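Local coordinates for probable transcriptional regulatory protein aq_1575 (Aquifex aeolicus, PDB 1LFP), which probably binds DNA and takes part in regulating transcription, as a cytoplasmic member of the TACO1 family, at residues 27-32 against 59-64; 108-113 against 122-127; 151-156 against 164-169. All coordinates share one frame; numbering follows the deposited sequence.

Contact 1. Residues 27-32 against 59-64; sequences KLIREI and ANMPWE
A single selenium-bearing side chain bridges this contact: selenomethionine M61, projecting from the link between two helices, reaches L28 and I29 on helix 21-39. The two backbones stay well apart, 8.7 Å between L28 CA and M61 CA, and the M61 side chain spans the gap. Its CG lies anti to the backbone N (chi1 -162°) and the next bond is also extended, which carries SE straight out to the helix. There SE lies 3.9 Å from I29 CG1 and 4.2 Å from L28 CB, so it rests on the beta carbon of L28 and the gamma methylene of I29. I29 and M61 cross at about a right angle. The chain then bends at its last torsion (chi3 82°), which turns the terminal CE along the helix, 4.1 Å from I29 CG1 and 4.5 Å from I32 CD1. Across the two segments the chemistry is wholly apolar. M61 owes its position to the turn it sits in: N60, with positive phi, is the C-prime residue of a Schellman motif that ends helix 47-58, and P62 is the N-cap of helix 63-74. The carbonyl O of M61 lies in the plane of the W63 ring, at its edge. In the helical N-terminal part of the protein, I32 continues the same apolar face onto L49 and A52 of helix 47-58 and I66, A69 and I70 of helix 63-74, while M61 also touches I66. Elsewhere on helix 21-39, R30 and E31 meet Q232 of strand 231-239.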
ATOM      1  N   LYS A  27       0.150 -10.564   4.345  1.00 16.55           N
ATOM      2  CA  LYS A  27       0.707  -9.543   3.471  1.00 17.39           C
ATOM      3  C   LYS A  27       2.103  -9.140   3.934  1.00 17.60           C
ATOM      4  O   LYS A  27       2.986  -8.876   3.101  1.00 18.33           O
ATOM      5  CB  LYS A  27      -0.261  -8.346   3.405  1.00 20.19           C
ATOM      6  CG  LYS A  27      -1.590  -8.780   2.725  1.00 19.42           C
ATOM      7  CD  LYS A  27      -2.652  -7.697   2.536  1.00 25.80           C
ATOM      8  CE  LYS A  27      -3.824  -8.267   1.668  1.00 24.29           C
ATOM      9  NZ  LYS A  27      -4.839  -7.237   1.360  1.00 30.32           N
ATOM     10  N   LEU A  28       2.348  -9.112   5.248  1.00 14.82           N
ATOM     11  CA  LEU A  28       3.695  -8.745   5.667  1.00 15.23           C
ATOM     12  C   LEU A  28       4.692  -9.847   5.280  1.00 15.04           C
ATOM     13  O   LEU A  28       5.835  -9.559   4.934  1.00 15.33           O
ATOM     14  CB  LEU A  28       3.738  -8.477   7.163  1.00 24.39           C
ATOM     15  CG  LEU A  28       3.269  -7.062   7.560  1.00 29.28           C
ATOM     16  CD1 LEU A  28       4.345  -6.059   7.217  1.00 32.02           C
ATOM     17  CD2 LEU A  28       1.995  -6.693   6.857  1.00 33.51           C
ATOM     18  N   ILE A  29       4.245 -11.091   5.365  1.00 15.57           N
ATOM     19  CA  ILE A  29       5.071 -12.243   4.994  1.00 14.50           C
ATOM     20  C   ILE A  29       5.430 -12.125   3.506  1.00 14.66           C
ATOM     21  O   ILE A  29       6.602 -12.339   3.115  1.00 18.33           O
ATOM     22  CB  ILE A  29       4.287 -13.541   5.236  1.00 16.97           C
ATOM     23  CG1 ILE A  29       4.168 -13.774   6.760  1.00 17.50           C
ATOM     24  CG2 ILE A  29       4.974 -14.699   4.502  1.00 18.50           C
ATOM     25  CD1 ILE A  29       3.401 -15.001   7.151  1.00 18.36           C
ATOM     26  N   ARG A  30       4.441 -11.809   2.667  1.00 16.26           N
ATOM     27  CA  ARG A  30       4.678 -11.649   1.221  1.00 17.84           C
ATOM     28  C   ARG A  30       5.733 -10.581   0.946  1.00 17.27           C
ATOM     29  O   ARG A  30       6.625 -10.785   0.126  1.00 17.00           O
ATOM     30  CB  ARG A  30       3.396 -11.218   0.510  1.00 26.09           C
ATOM     31  CG  ARG A  30       2.850 -12.189  -0.477  1.00 33.63           C
ATOM     32  CD  ARG A  30       2.343 -13.381   0.214  1.00 32.69           C
ATOM     33  NE  ARG A  30       1.336 -14.047  -0.601  1.00 35.88           N
ATOM     34  CZ  ARG A  30       0.042 -14.050  -0.330  1.00 38.36           C
ATOM     35  NH1 ARG A  30      -0.405 -13.423   0.749  1.00 41.32           N
ATOM     36  NH2 ARG A  30      -0.809 -14.664  -1.146  1.00 41.49           N
ATOM     37  N   GLU A  31       5.613  -9.427   1.610  1.00 14.60           N
ATOM     38  CA  GLU A  31       6.574  -8.333   1.438  1.00 16.02           C
ATOM     39  C   GLU A  31       7.987  -8.764   1.804  1.00 15.60           C
ATOM     40  O   GLU A  31       8.960  -8.436   1.096  1.00 16.10           O
ATOM     41  CB  GLU A  31       6.109  -7.106   2.229  1.00 23.04           C
ATOM     42  CG  GLU A  31       7.073  -5.921   2.267  1.00 22.28           C
ATOM     43  CD  GLU A  31       7.455  -5.310   0.895  1.00 26.31           C
ATOM     44  OE1 GLU A  31       8.418  -4.518   0.889  1.00 27.24           O
ATOM     45  OE2 GLU A  31       6.818  -5.562  -0.160  1.00 26.60           O
ATOM     46  N   ILE A  32       8.122  -9.533   2.878  1.00 14.94           N
ATOM     47  CA  ILE A  32       9.461  -9.997   3.272  1.00 17.00           C
ATOM     48  C   ILE A  32      10.003 -10.976   2.217  1.00 16.45           C
ATOM     49  O   ILE A  32      11.200 -10.934   1.876  1.00 18.98           O
ATOM     50  CB  ILE A  32       9.370 -10.666   4.644  1.00 16.63           C
ATOM     51  CG1 ILE A  32       9.186  -9.571   5.701  1.00 15.45           C
ATOM     52  CG2 ILE A  32      10.676 -11.451   4.974  1.00 15.08           C
ATOM     53  CD1 ILE A  32       8.914 -10.157   7.068  1.00 18.06           C
ATOM     54  N   ALA A  59       4.194  -4.843  14.183  1.00 25.30           N
ATOM     55  CA  ALA A  59       2.837  -5.367  14.156  1.00 24.31           C
ATOM     56  C   ALA A  59       2.667  -6.596  15.038  1.00 22.88           C
ATOM     57  O   ALA A  59       1.621  -7.244  15.027  1.00 22.59           O
ATOM     58  CB  ALA A  59       2.452  -5.689  12.718  1.00 25.61           C
ATOM     59  N   ASN A  60       3.725  -6.928  15.777  1.00 21.79           N
ATOM     60  CA  ASN A  60       3.713  -8.042  16.683  1.00 22.18           C
ATOM     61  C   ASN A  60       3.672  -9.385  15.974  1.00 22.07           C
ATOM     62  O   ASN A  60       3.103 -10.332  16.488  1.00 21.15           O
ATOM     63  CB  ASN A  60       2.531  -7.905  17.655  1.00 37.21           C
ATOM     64  CG  ASN A  60       2.761  -6.826  18.710  1.00 42.04           C
ATOM     65  OD1 ASN A  60       1.813  -6.323  19.322  1.00 45.33           O
ATOM     66  ND2 ASN A  60       4.032  -6.482  18.941  1.00 39.80           N
HETATM   67  N   MSE A  61       4.265  -9.469  14.790  1.00 20.15           N
HETATM   68  CA  MSE A  61       4.286 -10.763  14.089  1.00 19.58           C
HETATM   69  C   MSE A  61       5.437 -11.537  14.737  1.00 19.31           C
HETATM   70  O   MSE A  61       6.536 -10.998  14.958  1.00 19.70           O
HETATM   71  CB  MSE A  61       4.535 -10.594  12.590  1.00 19.09           C
HETATM   72  CG  MSE A  61       4.134 -11.846  11.762  1.00 18.26           C
HETATM   73 SE   MSE A  61       4.159 -11.610   9.949  1.00 18.51          SE
HETATM   74  CE  MSE A  61       5.847 -11.868   9.932  1.00  6.68           C
ATOM     75  N   PRO A  62       5.188 -12.797  15.082  1.00 19.73           N
ATOM     76  CA  PRO A  62       6.198 -13.663  15.722  1.00 19.64           C
ATOM     77  C   PRO A  62       7.500 -13.608  14.942  1.00 19.09           C
ATOM     78  O   PRO A  62       7.504 -13.657  13.728  1.00 18.64           O
ATOM     79  CB  PRO A  62       5.545 -15.044  15.699  1.00 19.54           C
ATOM     80  CG  PRO A  62       4.040 -14.711  15.814  1.00 22.30           C
ATOM     81  CD  PRO A  62       3.906 -13.499  14.876  1.00 19.57           C
ATOM     82  N   TRP A  63       8.610 -13.476  15.640  1.00 17.41           N
ATOM     83  CA  TRP A  63       9.867 -13.393  14.926  1.00 19.96           C
ATOM     84  C   TRP A  63      10.135 -14.655  14.129  1.00 19.79           C
ATOM     85  O   TRP A  63      10.835 -14.620  13.135  1.00 21.11           O
ATOM     86  CB  TRP A  63      11.002 -13.135  15.917  1.00 22.06           C
ATOM     87  CG  TRP A  63      10.849 -11.824  16.657  1.00 23.22           C
ATOM     88  CD1 TRP A  63       9.804 -10.927  16.581  1.00 22.03           C
ATOM     89  CD2 TRP A  63      11.787 -11.273  17.579  1.00 23.74           C
ATOM     90  NE1 TRP A  63      10.056  -9.848  17.409  1.00 25.63           N
ATOM     91  CE2 TRP A  63      11.263 -10.041  18.034  1.00 24.85           C
ATOM     92  CE3 TRP A  63      13.026 -11.706  18.065  1.00 25.12           C
ATOM     93  CZ2 TRP A  63      11.943  -9.231  18.965  1.00 24.50           C
ATOM     94  CZ3 TRP A  63      13.711 -10.895  18.996  1.00 26.56           C
ATOM     95  CH2 TRP A  63      13.160  -9.675  19.430  1.00 24.95           C
ATOM     96  N   GLU A  64       9.599 -15.778  14.579  1.00 24.09           N
ATOM     97  CA  GLU A  64       9.800 -17.036  13.874  1.00 24.04           C
ATOM     98  C   GLU A  64       9.162 -16.946  12.491  1.00 23.68           C
ATOM     99  O   GLU A  64       9.634 -17.545  11.532  1.00 22.88           O
ATOM    100  CB  GLU A  64       9.184 -18.160  14.686  1.00 29.24           C
ATOM    101  CG  GLU A  64       7.831 -17.763  15.232  1.00 31.17           C
ATOM    102  CD  GLU A  64       7.833 -17.525  16.743  1.00 34.25           C
ATOM    103  OE1 GLU A  64       8.533 -16.574  17.245  1.00 30.22           O
ATOM    104  OE2 GLU A  64       7.109 -18.316  17.407  1.00 31.73           O
TER

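Contact 2. Residues 108-113 against 122-127; sequences RTTSEV and GNLGAS
L124 points its side chain at helix 106-119 and meets T110 and V113, one helical turn apart, each at about a right angle. Its CG stands anti to the backbone N (chi1 177°), and with chi2 at 56° the two methyls fork toward the helix, CD2 touching both residues. CD2 lies 4.1 Å from T110 CG2 and 4.1 Å from V113 CG1. It also comes within 3.8 Å of the carbonyl T110 O, so a backbone oxygen shares the apolar seat with the two methyls. The other branch, CD1, is 4.2 Å from V113 CG1, which leaves V113 touching both ends of the leucine fork. The valine presents CG1 alone to these methyls, and this branch stands anti to its own backbone N (chi1 169°). T110 divides its branches: CG2 serves L124, while OG1, on the backbone N side, shares hydrogen bonds with R106 O and Y87 OH. L228 lies against V113, and F117 and R114 of the same helix extend the cover over L124. The contact is buried where helix 106-119 packs on the five-stranded mixed sheet. Strand 123-124, reached soon after the helix ends, is an outermost strand there and runs antiparallel to strand 83-91; backbone hydrogen bonds pair N123 with Y90 and G125 with E88, and Y87 also touches L124.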
ATOM      1  N   ARG A 108      -4.288 -17.081 -11.792  1.00 29.43           N
ATOM      2  CA  ARG A 108      -5.276 -17.221 -10.736  1.00 27.13           C
ATOM      3  C   ARG A 108      -5.680 -15.841 -10.224  1.00 24.76           C
ATOM      4  O   ARG A 108      -6.862 -15.494 -10.199  1.00 23.07           O
ATOM      5  CB  ARG A 108      -4.683 -18.053  -9.597  1.00 31.73           C
ATOM      6  CG  ARG A 108      -5.681 -18.984  -8.952  1.00 34.31           C
ATOM      7  CD  ARG A 108      -5.840 -18.723  -7.471  1.00 34.47           C
ATOM      8  NE  ARG A 108      -4.585 -18.738  -6.725  1.00 34.81           N
ATOM      9  CZ  ARG A 108      -3.783 -17.685  -6.587  1.00 37.36           C
ATOM     10  NH1 ARG A 108      -4.102 -16.541  -7.154  1.00 41.15           N
ATOM     11  NH2 ARG A 108      -2.680 -17.759  -5.859  1.00 36.14           N
ATOM     12  N   THR A 109      -4.676 -15.075  -9.834  1.00 21.03           N
ATOM     13  CA  THR A 109      -4.896 -13.722  -9.334  1.00 22.84           C
ATOM     14  C   THR A 109      -5.601 -12.839 -10.364  1.00 19.75           C
ATOM     15  O   THR A 109      -6.525 -12.089 -10.033  1.00 20.12           O
ATOM     16  CB  THR A 109      -3.586 -13.078  -8.948  1.00 23.01           C
ATOM     17  OG1 THR A 109      -2.916 -13.918  -8.007  1.00 26.61           O
ATOM     18  CG2 THR A 109      -3.820 -11.732  -8.275  1.00 21.82           C
ATOM     19  N   THR A 110      -5.192 -12.933 -11.620  1.00 21.41           N
ATOM     20  CA  THR A 110      -5.820 -12.119 -12.649  1.00 21.45           C
ATOM     21  C   THR A 110      -7.303 -12.378 -12.733  1.00 19.89           C
ATOM     22  O   THR A 110      -8.122 -11.453 -12.843  1.00 21.46           O
ATOM     23  CB  THR A 110      -5.174 -12.372 -14.033  1.00 21.65           C
ATOM     24  OG1 THR A 110      -3.800 -11.990 -13.965  1.00 22.71           O
ATOM     25  CG2 THR A 110      -5.873 -11.552 -15.114  1.00 22.64           C
ATOM     26  N   SER A 111      -7.672 -13.647 -12.660  1.00 21.21           N
ATOM     27  CA  SER A 111      -9.078 -13.974 -12.712  1.00 21.70           C
ATOM     28  C   SER A 111      -9.814 -13.468 -11.458  1.00 22.51           C
ATOM     29  O   SER A 111     -10.915 -12.946 -11.540  1.00 21.87           O
ATOM     30  CB  SER A 111      -9.241 -15.477 -12.903  1.00 25.62           C
ATOM     31  OG  SER A 111     -10.602 -15.861 -12.852  1.00 28.87           O
ATOM     32  N   GLU A 112      -9.199 -13.588 -10.297  1.00 26.40           N
ATOM     33  CA  GLU A 112      -9.865 -13.105  -9.089  1.00 28.07           C
ATOM     34  C   GLU A 112     -10.089 -11.598  -9.213  1.00 26.92           C
ATOM     35  O   GLU A 112     -11.157 -11.065  -8.858  1.00 28.84           O
ATOM     36  CB  GLU A 112      -8.988 -13.361  -7.860  1.00 36.46           C
ATOM     37  CG  GLU A 112      -8.464 -14.786  -7.717  1.00 40.98           C
ATOM     38  CD  GLU A 112      -7.417 -14.919  -6.614  1.00 42.18           C
ATOM     39  OE1 GLU A 112      -7.665 -14.448  -5.496  1.00 40.90           O
ATOM     40  OE2 GLU A 112      -6.344 -15.510  -6.862  1.00 45.00           O
ATOM     41  N   VAL A 113      -9.089 -10.911  -9.739  1.00 23.52           N
ATOM     42  CA  VAL A 113      -9.167  -9.453  -9.850  1.00 20.94           C
ATOM     43  C   VAL A 113     -10.173  -9.047 -10.904  1.00 20.36           C
ATOM     44  O   VAL A 113     -11.000  -8.149 -10.671  1.00 18.49           O
ATOM     45  CB  VAL A 113      -7.785  -8.858 -10.126  1.00 22.60           C
ATOM     46  CG1 VAL A 113      -7.919  -7.397 -10.501  1.00 20.55           C
ATOM     47  CG2 VAL A 113      -6.912  -8.988  -8.882  1.00 19.91           C
ATOM     48  N   GLY A 122     -16.949  -2.485 -12.791  1.00 29.71           N
ATOM     49  CA  GLY A 122     -15.699  -1.959 -13.298  1.00 29.18           C
ATOM     50  C   GLY A 122     -15.223  -2.856 -14.412  1.00 27.63           C
ATOM     51  O   GLY A 122     -15.975  -3.713 -14.899  1.00 28.45           O
ATOM     52  N   ASN A 123     -13.961  -2.697 -14.786  1.00 25.48           N
ATOM     53  CA  ASN A 123     -13.374  -3.474 -15.858  1.00 23.39           C
ATOM     54  C   ASN A 123     -11.868  -3.524 -15.787  1.00 20.30           C
ATOM     55  O   ASN A 123     -11.210  -2.503 -15.912  1.00 18.64           O
ATOM     56  CB  ASN A 123     -13.738  -2.878 -17.210  1.00 31.90           C
ATOM     57  CG  ASN A 123     -13.366  -3.778 -18.351  1.00 36.25           C
ATOM     58  OD1 ASN A 123     -13.049  -3.312 -19.447  1.00 40.16           O
ATOM     59  ND2 ASN A 123     -13.422  -5.088 -18.116  1.00 39.47           N
ATOM     60  N   LEU A 124     -11.324  -4.717 -15.610  1.00 23.72           N
ATOM     61  CA  LEU A 124      -9.882  -4.870 -15.583  1.00 22.01           C
ATOM     62  C   LEU A 124      -9.398  -4.653 -17.003  1.00 23.24           C
ATOM     63  O   LEU A 124      -9.969  -5.209 -17.944  1.00 22.25           O
ATOM     64  CB  LEU A 124      -9.527  -6.272 -15.124  1.00 21.35           C
ATOM     65  CG  LEU A 124      -8.042  -6.614 -15.104  1.00 20.69           C
ATOM     66  CD1 LEU A 124      -7.218  -5.640 -14.244  1.00 22.38           C
ATOM     67  CD2 LEU A 124      -7.966  -8.023 -14.564  1.00 21.84           C
ATOM     68  N   GLY A 125      -8.355  -3.846 -17.165  1.00 17.60           N
ATOM     69  CA  GLY A 125      -7.813  -3.564 -18.477  1.00 18.64           C
ATOM     70  C   GLY A 125      -6.438  -4.186 -18.639  1.00 18.71           C
ATOM     71  O   GLY A 125      -6.014  -5.034 -17.838  1.00 21.19           O
ATOM     72  N   ALA A 126      -5.744  -3.767 -19.686  1.00 21.24           N
ATOM     73  CA  ALA A 126      -4.428  -4.281 -19.987  1.00 20.94           C
ATOM     74  C   ALA A 126      -3.348  -3.410 -19.389  1.00 22.62           C
ATOM     75  O   ALA A 126      -3.590  -2.270 -18.996  1.00 20.96           O
ATOM     76  CB  ALA A 126      -4.234  -4.355 -21.487  1.00 31.79           C
ATOM     77  N   SER A 127      -2.146  -3.971 -19.315  1.00 23.70           N
ATOM     78  CA  SER A 127      -1.002  -3.263 -18.791  1.00 23.34           C
ATOM     79  C   SER A 127      -0.884  -1.954 -19.524  1.00 22.48           C
ATOM     80  O   SER A 127      -0.935  -1.905 -20.758  1.00 24.06           O
ATOM     81  CB  SER A 127       0.269  -4.085 -19.002  1.00 34.92           C
ATOM     82  OG  SER A 127       0.270  -5.233 -18.182  1.00 40.01           O
TER

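Contact 3. Residues 151-156 against 164-169; sequences ELLEKA and VQPGEE
A156 and V164 meet unusually closely, with A156 CB 3.3 Å from V164 CG1, tighter than normal carbon-carbon contact. One turn back along the helix, L153 brings a single methyl to two partners: its CD1 is 3.9 Å from V164 CG2 and 4.0 Å from P166 CG. The leucine lies obliquely over V164 but crosses the proline ring at about a right angle. V164 thus divides its two methyls between the two helix residues, with CG2 held between the backbone N and carbonyl carbon. L153 makes these contacts with chi1 (-115°) and chi2 (23°) both away from the staggered positions. In the next shell, P166 leans on H171, whose ND1 accepts a hydrogen bond from G167 N. On the helix, K155 NZ forms a salt bridge with E151 OE1 at 3.0 Å, approaching from above the carboxylate plane, and also bonds to L190 O; E151 OE2 is held by S148 OG. Through A156 and L153, helix 149-159 packs beside strand 163-165. This strand, outermost in the four-stranded antiparallel sheet, pairs with strand 170-175 through the Q165-I172 backbone bonding, while L152 touches H171 and V192.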
ATOM      1  N   GLU A 151       3.882  20.282  13.970  1.00 42.32           N
ATOM      2  CA  GLU A 151       5.239  19.763  14.093  1.00 41.15           C
ATOM      3  C   GLU A 151       5.613  18.891  12.914  1.00 39.40           C
ATOM      4  O   GLU A 151       6.707  19.007  12.359  1.00 38.95           O
ATOM      5  CB  GLU A 151       5.375  18.951  15.384  1.00 54.29           C
ATOM      6  CG  GLU A 151       6.495  17.938  15.353  1.00 56.23           C
ATOM      7  CD  GLU A 151       6.101  16.617  15.998  1.00 57.91           C
ATOM      8  OE1 GLU A 151       6.663  15.574  15.594  1.00 59.15           O
ATOM      9  OE2 GLU A 151       5.239  16.619  16.905  1.00 58.32           O
ATOM     10  N   LEU A 152       4.695  18.018  12.535  1.00 37.59           N
ATOM     11  CA  LEU A 152       4.938  17.119  11.442  1.00 34.19           C
ATOM     12  C   LEU A 152       5.028  17.831  10.100  1.00 33.63           C
ATOM     13  O   LEU A 152       5.885  17.506   9.270  1.00 30.67           O
ATOM     14  CB  LEU A 152       3.843  16.077  11.369  1.00 44.77           C
ATOM     15  CG  LEU A 152       4.182  15.100  10.254  1.00 44.81           C
ATOM     16  CD1 LEU A 152       5.165  14.058  10.781  1.00 43.79           C
ATOM     17  CD2 LEU A 152       2.921  14.470   9.730  1.00 45.04           C
ATOM     18  N   LEU A 153       4.127  18.789   9.885  1.00 33.28           N
ATOM     19  CA  LEU A 153       4.115  19.541   8.640  1.00 31.62           C
ATOM     20  C   LEU A 153       5.487  20.191   8.495  1.00 30.01           C
ATOM     21  O   LEU A 153       6.070  20.165   7.417  1.00 28.79           O
ATOM     22  CB  LEU A 153       2.992  20.596   8.669  1.00 39.38           C
ATOM     23  CG  LEU A 153       1.785  20.513   7.698  1.00 41.81           C
ATOM     24  CD1 LEU A 153       1.544  19.115   7.177  1.00 40.36           C
ATOM     25  CD2 LEU A 153       0.552  21.021   8.416  1.00 41.72           C
ATOM     26  N   GLU A 154       6.028  20.732   9.587  1.00 25.57           N
ATOM     27  CA  GLU A 154       7.334  21.374   9.519  1.00 25.56           C
ATOM     28  C   GLU A 154       8.440  20.356   9.249  1.00 25.10           C
ATOM     29  O   GLU A 154       9.303  20.565   8.395  1.00 22.46           O
ATOM     30  CB  GLU A 154       7.656  22.132  10.816  1.00 40.55           C
ATOM     31  CG  GLU A 154       8.184  21.247  11.942  1.00 47.29           C
ATOM     32  CD  GLU A 154       9.048  21.992  12.945  1.00 50.97           C
ATOM     33  OE1 GLU A 154       9.596  21.330  13.861  1.00 51.13           O
ATOM     34  OE2 GLU A 154       9.178  23.230  12.812  1.00 53.38           O
ATOM     35  N   LYS A 155       8.428  19.241   9.976  1.00 24.05           N
ATOM     36  CA  LYS A 155       9.460  18.252   9.760  1.00 25.01           C
ATOM     37  C   LYS A 155       9.470  17.690   8.352  1.00 22.91           C
ATOM     38  O   LYS A 155      10.537  17.437   7.791  1.00 22.86           O
ATOM     39  CB  LYS A 155       9.340  17.143  10.797  1.00 32.43           C
ATOM     40  CG  LYS A 155       9.887  17.584  12.147  1.00 32.26           C
ATOM     41  CD  LYS A 155       9.727  16.525  13.219  1.00 33.46           C
ATOM     42  CE  LYS A 155       9.970  17.115  14.589  1.00 33.77           C
ATOM     43  NZ  LYS A 155       9.654  16.124  15.665  1.00 35.59           N
ATOM     44  N   ALA A 156       8.294  17.492   7.770  1.00 24.88           N
ATOM     45  CA  ALA A 156       8.231  16.952   6.406  1.00 25.25           C
ATOM     46  C   ALA A 156       8.976  17.900   5.464  1.00 24.42           C
ATOM     47  O   ALA A 156       9.792  17.466   4.630  1.00 23.00           O
ATOM     48  CB  ALA A 156       6.782  16.782   5.965  1.00 22.75           C
ATOM     49  N   VAL A 164       2.705  16.520   1.275  1.00 33.48           N
ATOM     50  CA  VAL A 164       2.238  16.097   2.593  1.00 34.18           C
ATOM     51  C   VAL A 164       0.750  16.318   2.775  1.00 35.80           C
ATOM     52  O   VAL A 164       0.200  17.332   2.352  1.00 34.65           O
ATOM     53  CB  VAL A 164       2.957  16.851   3.699  1.00 39.94           C
ATOM     54  CG1 VAL A 164       4.444  16.534   3.650  1.00 37.73           C
ATOM     55  CG2 VAL A 164       2.726  18.346   3.512  1.00 40.04           C
ATOM     56  N   GLN A 165       0.091  15.359   3.397  1.00 34.77           N
ATOM     57  CA  GLN A 165      -1.329  15.514   3.642  1.00 36.69           C
ATOM     58  C   GLN A 165      -1.699  15.005   5.029  1.00 36.69           C
ATOM     59  O   GLN A 165      -1.584  13.823   5.310  1.00 36.33           O
ATOM     60  CB  GLN A 165      -2.147  14.800   2.557  1.00 46.13           C
ATOM     61  CG  GLN A 165      -1.823  13.340   2.326  1.00 47.08           C
ATOM     62  CD  GLN A 165      -2.581  12.787   1.131  1.00 47.90           C
ATOM     63  OE1 GLN A 165      -2.340  13.191  -0.008  1.00 48.01           O
ATOM     64  NE2 GLN A 165      -3.510  11.867   1.384  1.00 49.20           N
ATOM     65  N   PRO A 166      -2.148  15.911   5.916  1.00 44.75           N
ATOM     66  CA  PRO A 166      -2.524  15.514   7.277  1.00 45.20           C
ATOM     67  C   PRO A 166      -3.651  14.495   7.238  1.00 46.73           C
ATOM     68  O   PRO A 166      -4.342  14.365   6.224  1.00 47.98           O
ATOM     69  CB  PRO A 166      -2.975  16.829   7.918  1.00 40.96           C
ATOM     70  CG  PRO A 166      -2.309  17.898   7.089  1.00 40.97           C
ATOM     71  CD  PRO A 166      -2.429  17.340   5.694  1.00 41.53           C
ATOM     72  N   GLY A 167      -3.832  13.783   8.345  1.00 46.75           N
ATOM     73  CA  GLY A 167      -4.880  12.786   8.444  1.00 49.51           C
ATOM     74  C   GLY A 167      -5.482  12.775   9.838  1.00 51.07           C
ATOM     75  O   GLY A 167      -4.884  13.273  10.791  1.00 51.47           O
ATOM     76  N   GLU A 168      -6.678  12.214   9.961  1.00 59.02           N
ATOM     77  CA  GLU A 168      -7.356  12.155  11.251  1.00 59.99           C
ATOM     78  C   GLU A 168      -6.733  11.065  12.094  1.00 59.58           C
ATOM     79  O   GLU A 168      -6.746  11.115  13.319  1.00 59.72           O
ATOM     80  CB  GLU A 168      -8.844  11.850  11.052  1.00 59.21           C
ATOM     81  CG  GLU A 168      -9.724  13.067  10.823  1.00 62.90           C
ATOM     82  CD  GLU A 168      -9.834  13.951  12.056  1.00 64.91           C
ATOM     83  OE1 GLU A 168     -10.651  14.896  12.034  1.00 66.49           O
ATOM     84  OE2 GLU A 168      -9.106  13.707  13.045  1.00 66.81           O
ATOM     85  N   GLU A 169      -6.185  10.075  11.407  1.00 48.75           N
ATOM     86  CA  GLU A 169      -5.572   8.925  12.041  1.00 47.90           C
ATOM     87  C   GLU A 169      -4.118   8.804  11.619  1.00 45.22           C
ATOM     88  O   GLU A 169      -3.257   8.387  12.389  1.00 45.13           O
ATOM     89  CB  GLU A 169      -6.338   7.683  11.616  1.00 58.54           C
ATOM     90  CG  GLU A 169      -6.772   7.752  10.163  1.00 62.81           C
ATOM     91  CD  GLU A 169      -7.958   6.862   9.880  1.00 64.84           C
ATOM     92  OE1 GLU A 169      -8.447   6.846   8.725  1.00 65.72           O
ATOM     93  OE2 GLU A 169      -8.405   6.177  10.825  1.00 66.68           O
TER

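How the contacts relate
Contact 2 is the buried one; contacts 1 and 3 are partly buried, and contact 3 includes the exposed P166. All three are apolar between the side chains that touch. Contacts 2 and 3 share a plan, a helix meeting the short edge strand that follows it, but they belong to different sheets, and their centres lie 35 Å apart on opposite sides of the chain's centre. Contact 1 instead sets a helix against an interhelical link. Contacts 1 and 2 come within about 6 Å at their nearest atoms without touching; D230 meets a residue of each helix, salt-bridged to R108 and in a long, weak ion pair with R30, though neither arginine touches the partner segment.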